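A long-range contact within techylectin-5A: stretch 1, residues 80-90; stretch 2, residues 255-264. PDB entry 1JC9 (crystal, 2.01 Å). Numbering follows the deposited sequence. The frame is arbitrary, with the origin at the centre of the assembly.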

# COMPACT_ATOMS: atom_id res chain seq x y z
N CYS A 80 -1.13 -5.10 -12.95
CA CYS A 80 0.15 -4.60 -13.39
C CYS A 80 0.03 -3.22 -14.03
O CYS A 80 -0.75 -3.02 -14.96
CB CYS A 80 0.76 -5.54 -14.43
SG CYS A 80 1.20 -7.21 -13.83
N ASP A 81 0.78 -2.26 -13.51
CA ASP A 81 0.80 -0.91 -14.06
C ASP A 81 1.99 -0.94 -15.02
O ASP A 81 3.14 -0.97 -14.58
CB ASP A 81 1.04 0.12 -12.96
CG ASP A 81 1.30 1.52 -13.50
OD1 ASP A 81 1.43 1.68 -14.73
OD2 ASP A 81 1.39 2.45 -12.68
N MET A 82 1.71 -0.96 -16.32
CA MET A 82 2.77 -1.02 -17.32
C MET A 82 3.07 0.34 -17.95
O MET A 82 3.81 0.42 -18.92
CB MET A 82 2.40 -2.02 -18.42
CG MET A 82 2.10 -3.41 -17.91
SD MET A 82 3.47 -4.06 -16.95
CE MET A 82 3.54 -5.75 -17.56
N GLU A 83 2.50 1.40 -17.38
CA GLU A 83 2.70 2.73 -17.94
C GLU A 83 3.63 3.65 -17.16
O GLU A 83 4.49 4.31 -17.74
CB GLU A 83 1.34 3.39 -18.13
CG GLU A 83 0.51 2.75 -19.23
CD GLU A 83 -0.97 3.03 -19.09
OE1 GLU A 83 -1.34 4.22 -18.93
OE2 GLU A 83 -1.78 2.07 -19.13
N THR A 84 3.47 3.69 -15.85
CA THR A 84 4.30 4.57 -15.02
C THR A 84 5.80 4.29 -15.10
O THR A 84 6.25 3.18 -14.83
CB THR A 84 3.87 4.48 -13.55
OG1 THR A 84 2.46 4.74 -13.46
CG2 THR A 84 4.62 5.50 -12.72
N ASP A 85 6.55 5.32 -15.48
CA ASP A 85 8.01 5.24 -15.57
C ASP A 85 8.57 3.91 -16.09
O ASP A 85 9.44 3.30 -15.47
CB ASP A 85 8.59 5.57 -14.19
CG ASP A 85 10.11 5.57 -14.18
OD1 ASP A 85 10.72 5.95 -15.19
OD2 ASP A 85 10.69 5.21 -13.13
N GLY A 86 8.07 3.47 -17.23
CA GLY A 86 8.57 2.24 -17.82
C GLY A 86 7.75 0.99 -17.57
O GLY A 86 7.93 -0.01 -18.26
N GLY A 87 6.86 1.04 -16.59
CA GLY A 87 6.02 -0.11 -16.30
C GLY A 87 6.68 -1.19 -15.46
O GLY A 87 7.75 -0.98 -14.89
N GLY A 88 6.03 -2.34 -15.38
CA GLY A 88 6.56 -3.45 -14.61
C GLY A 88 6.23 -3.38 -13.14
O GLY A 88 6.80 -4.12 -12.33
N TRP A 89 5.29 -2.50 -12.78
CA TRP A 89 4.89 -2.33 -11.38
C TRP A 89 3.76 -3.26 -10.98
O TRP A 89 2.77 -3.40 -11.70
CB TRP A 89 4.43 -0.89 -11.10
CG TRP A 89 5.45 0.18 -11.36
CD1 TRP A 89 5.60 0.91 -12.50
CD2 TRP A 89 6.44 0.66 -10.44
NE1 TRP A 89 6.62 1.82 -12.35
CE2 TRP A 89 7.15 1.69 -11.10
CE3 TRP A 89 6.80 0.33 -9.12
CZ2 TRP A 89 8.20 2.39 -10.48
CZ3 TRP A 89 7.84 1.03 -8.51
CH2 TRP A 89 8.53 2.05 -9.19
N THR A 90 3.91 -3.91 -9.83
CA THR A 90 2.86 -4.79 -9.32
C THR A 90 2.13 -3.95 -8.30
O THR A 90 2.72 -3.51 -7.31
CB THR A 90 3.44 -6.05 -8.63
OG1 THR A 90 4.25 -6.77 -9.57
CG2 THR A 90 2.32 -6.95 -8.14
N VAL A 255 -5.08 7.13 -4.74
CA VAL A 255 -3.72 6.76 -4.37
C VAL A 255 -3.46 5.31 -4.78
O VAL A 255 -4.40 4.53 -4.96
CB VAL A 255 -3.46 6.89 -2.84
CG1 VAL A 255 -3.83 8.28 -2.35
CG2 VAL A 255 -4.25 5.84 -2.08
N GLU A 256 -2.19 4.97 -4.95
CA GLU A 256 -1.79 3.62 -5.32
C GLU A 256 -0.42 3.33 -4.73
O GLU A 256 0.44 4.20 -4.69
CB GLU A 256 -1.69 3.43 -6.83
CG GLU A 256 -2.98 3.56 -7.62
CD GLU A 256 -2.79 3.16 -9.08
OE1 GLU A 256 -1.65 3.29 -9.58
OE2 GLU A 256 -3.77 2.74 -9.72
N MET A 257 -0.23 2.09 -4.29
CA MET A 257 1.04 1.63 -3.75
C MET A 257 1.42 0.50 -4.70
O MET A 257 0.61 -0.38 -4.98
CB MET A 257 0.86 1.12 -2.32
CG MET A 257 0.50 2.23 -1.33
SD MET A 257 -0.08 1.62 0.26
CE MET A 257 1.40 0.81 0.87
N LYS A 258 2.64 0.54 -5.22
CA LYS A 258 3.09 -0.48 -6.17
C LYS A 258 4.58 -0.77 -6.02
O LYS A 258 5.36 0.11 -5.64
CB LYS A 258 2.79 0.01 -7.60
CG LYS A 258 3.44 1.36 -7.92
CD LYS A 258 2.87 2.01 -9.17
CE LYS A 258 1.46 2.52 -8.93
NZ LYS A 258 0.94 3.30 -10.09
N ILE A 259 4.97 -2.00 -6.33
CA ILE A 259 6.36 -2.40 -6.20
C ILE A 259 7.00 -2.87 -7.51
O ILE A 259 6.31 -3.33 -8.42
CB ILE A 259 6.52 -3.49 -5.09
CG1 ILE A 259 5.60 -4.69 -5.35
CG2 ILE A 259 6.13 -2.91 -3.74
CD1 ILE A 259 6.02 -5.57 -6.47
N ARG A 260 8.32 -2.73 -7.60
CA ARG A 260 9.08 -3.13 -8.78
C ARG A 260 10.49 -3.47 -8.30
O ARG A 260 11.01 -2.82 -7.40
CB ARG A 260 9.15 -1.98 -9.80
CG ARG A 260 9.83 -2.34 -11.11
CD ARG A 260 9.62 -1.26 -12.17
NE ARG A 260 10.45 -0.08 -11.95
CZ ARG A 260 10.41 1.00 -12.74
NH1 ARG A 260 9.59 1.04 -13.78
NH2 ARG A 260 11.20 2.03 -12.48
N PRO A 261 11.12 -4.50 -8.90
CA PRO A 261 12.47 -4.86 -8.46
C PRO A 261 13.46 -3.70 -8.59
O PRO A 261 13.39 -2.92 -9.54
CB PRO A 261 12.83 -6.03 -9.39
CG PRO A 261 11.50 -6.63 -9.72
CD PRO A 261 10.64 -5.41 -9.95
N VAL A 262 14.36 -3.59 -7.62
CA VAL A 262 15.37 -2.54 -7.63
C VAL A 262 16.25 -2.69 -8.88
O VAL A 262 16.66 -1.69 -9.47
CB VAL A 262 16.26 -2.61 -6.37
CG1 VAL A 262 17.38 -1.59 -6.47
CG2 VAL A 262 15.43 -2.35 -5.13
N GLU A 263 16.53 -3.93 -9.26
CA GLU A 263 17.37 -4.22 -10.42
C GLU A 263 16.61 -4.17 -11.74
O GLU A 263 16.95 -4.90 -12.68
CB GLU A 263 18.00 -5.61 -10.28
CG GLU A 263 18.69 -5.90 -8.94
CD GLU A 263 17.72 -5.93 -7.77
OE1 GLU A 263 16.70 -6.67 -7.83
OE2 GLU A 263 17.98 -5.23 -6.77
N PHE A 264 15.60 -3.31 -11.84
CA PHE A 264 14.82 -3.22 -13.08
C PHE A 264 15.48 -2.31 -14.10
O PHE A 264 15.81 -2.80 -15.20
CB PHE A 264 13.41 -2.71 -12.77
CG PHE A 264 12.47 -2.79 -13.94
CD1 PHE A 264 12.06 -4.02 -14.44
CD2 PHE A 264 12.00 -1.63 -14.56
CE1 PHE A 264 11.20 -4.10 -15.53
CE2 PHE A 264 11.14 -1.69 -15.65
CZ PHE A 264 10.74 -2.93 -16.14
O HOH W 1 6.89 -5.77 -10.12

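Stretch 2 enters the contact as a β-strand, residues 255-261, and meets stretch 1 where the strand at Trp-89 and Thr-90 runs antiparallel to it. Val-255 lies out of reach, so the contact begins with Glu-256. Its carboxylate does not bind stretch 1 directly; instead OE1 accepts a hydrogen bond from Lys-258 NZ at 2.6 Å, within a salt bridge. Met-257 points its CA-to-CB bond away and contributes little.

Lys-258 points toward stretch 1, and its long chain carries a buried ammonium to two carboxylates. NZ forms a salt bridge with Asp-81 OD2 at 2.8 Å. The positive charge also eases the approach of two like charges, Asp-81 OD2 and Glu-256 OE1, which lie 4.4 Å apart. Asp-81 is held in place by the residues that follow it: OD1 accepts hydrogen bonds from the backbone N of Glu-83 and of Thr-84, and OD2 accepts one from Thr-84 OG1 at 2.6 Å. The methylenes of the lysine serve a different purpose, for CD makes an off-centre CH-π contact with the Trp-89 five-membered ring.

Ile-259 supplies the backbone pairing. Thr-90 N donates to Ile-259 O at 2.8 Å, and Ile-259 N donates to Thr-90 O at 2.9 Å, the reciprocal bonds of an antiparallel hydrogen-bonded pair. Both side chains lie on the same face of the sheet, where the apolar end of Ile-259 suits a buried position, its CD1 packing 3.4 Å from Thr-90 CB. A water donates to Ile-259 O and Gly-88 O and accepts from Thr-90 OG1.

Arg-260 has the most area covered by the other stretch. Its CB sits over one face of the Trp-89 six-membered ring, while its guanidinium reaches the loop. There NH1 donates to Asp-85 O at 2.8 Å and to Gly-87 O at 2.9 Å; NH2 makes a longer salt bridge to Asp-85 OD2 at 3.3 Å. A planar group with several N-H donors suits these carbonyls, which lie near its plane. Trp-89 NE1 lies over one guanidinium face but donates to Thr-84 O, helping to hold the indole against the loop.

From Pro-261 to Phe-264 the chain makes a type I turn, which brings Phe-264 back toward the glycines. Its flat ring lies beside their backbone, where no side chains hold it off, and CE2 comes 3.5 Å from Gly-87 O. The backbone angles of Gly-86, Gly-87 and Gly-88 each call for glycine, and at Gly-88 a CB would also sit tightly, 3.0 Å from Phe-264 CZ.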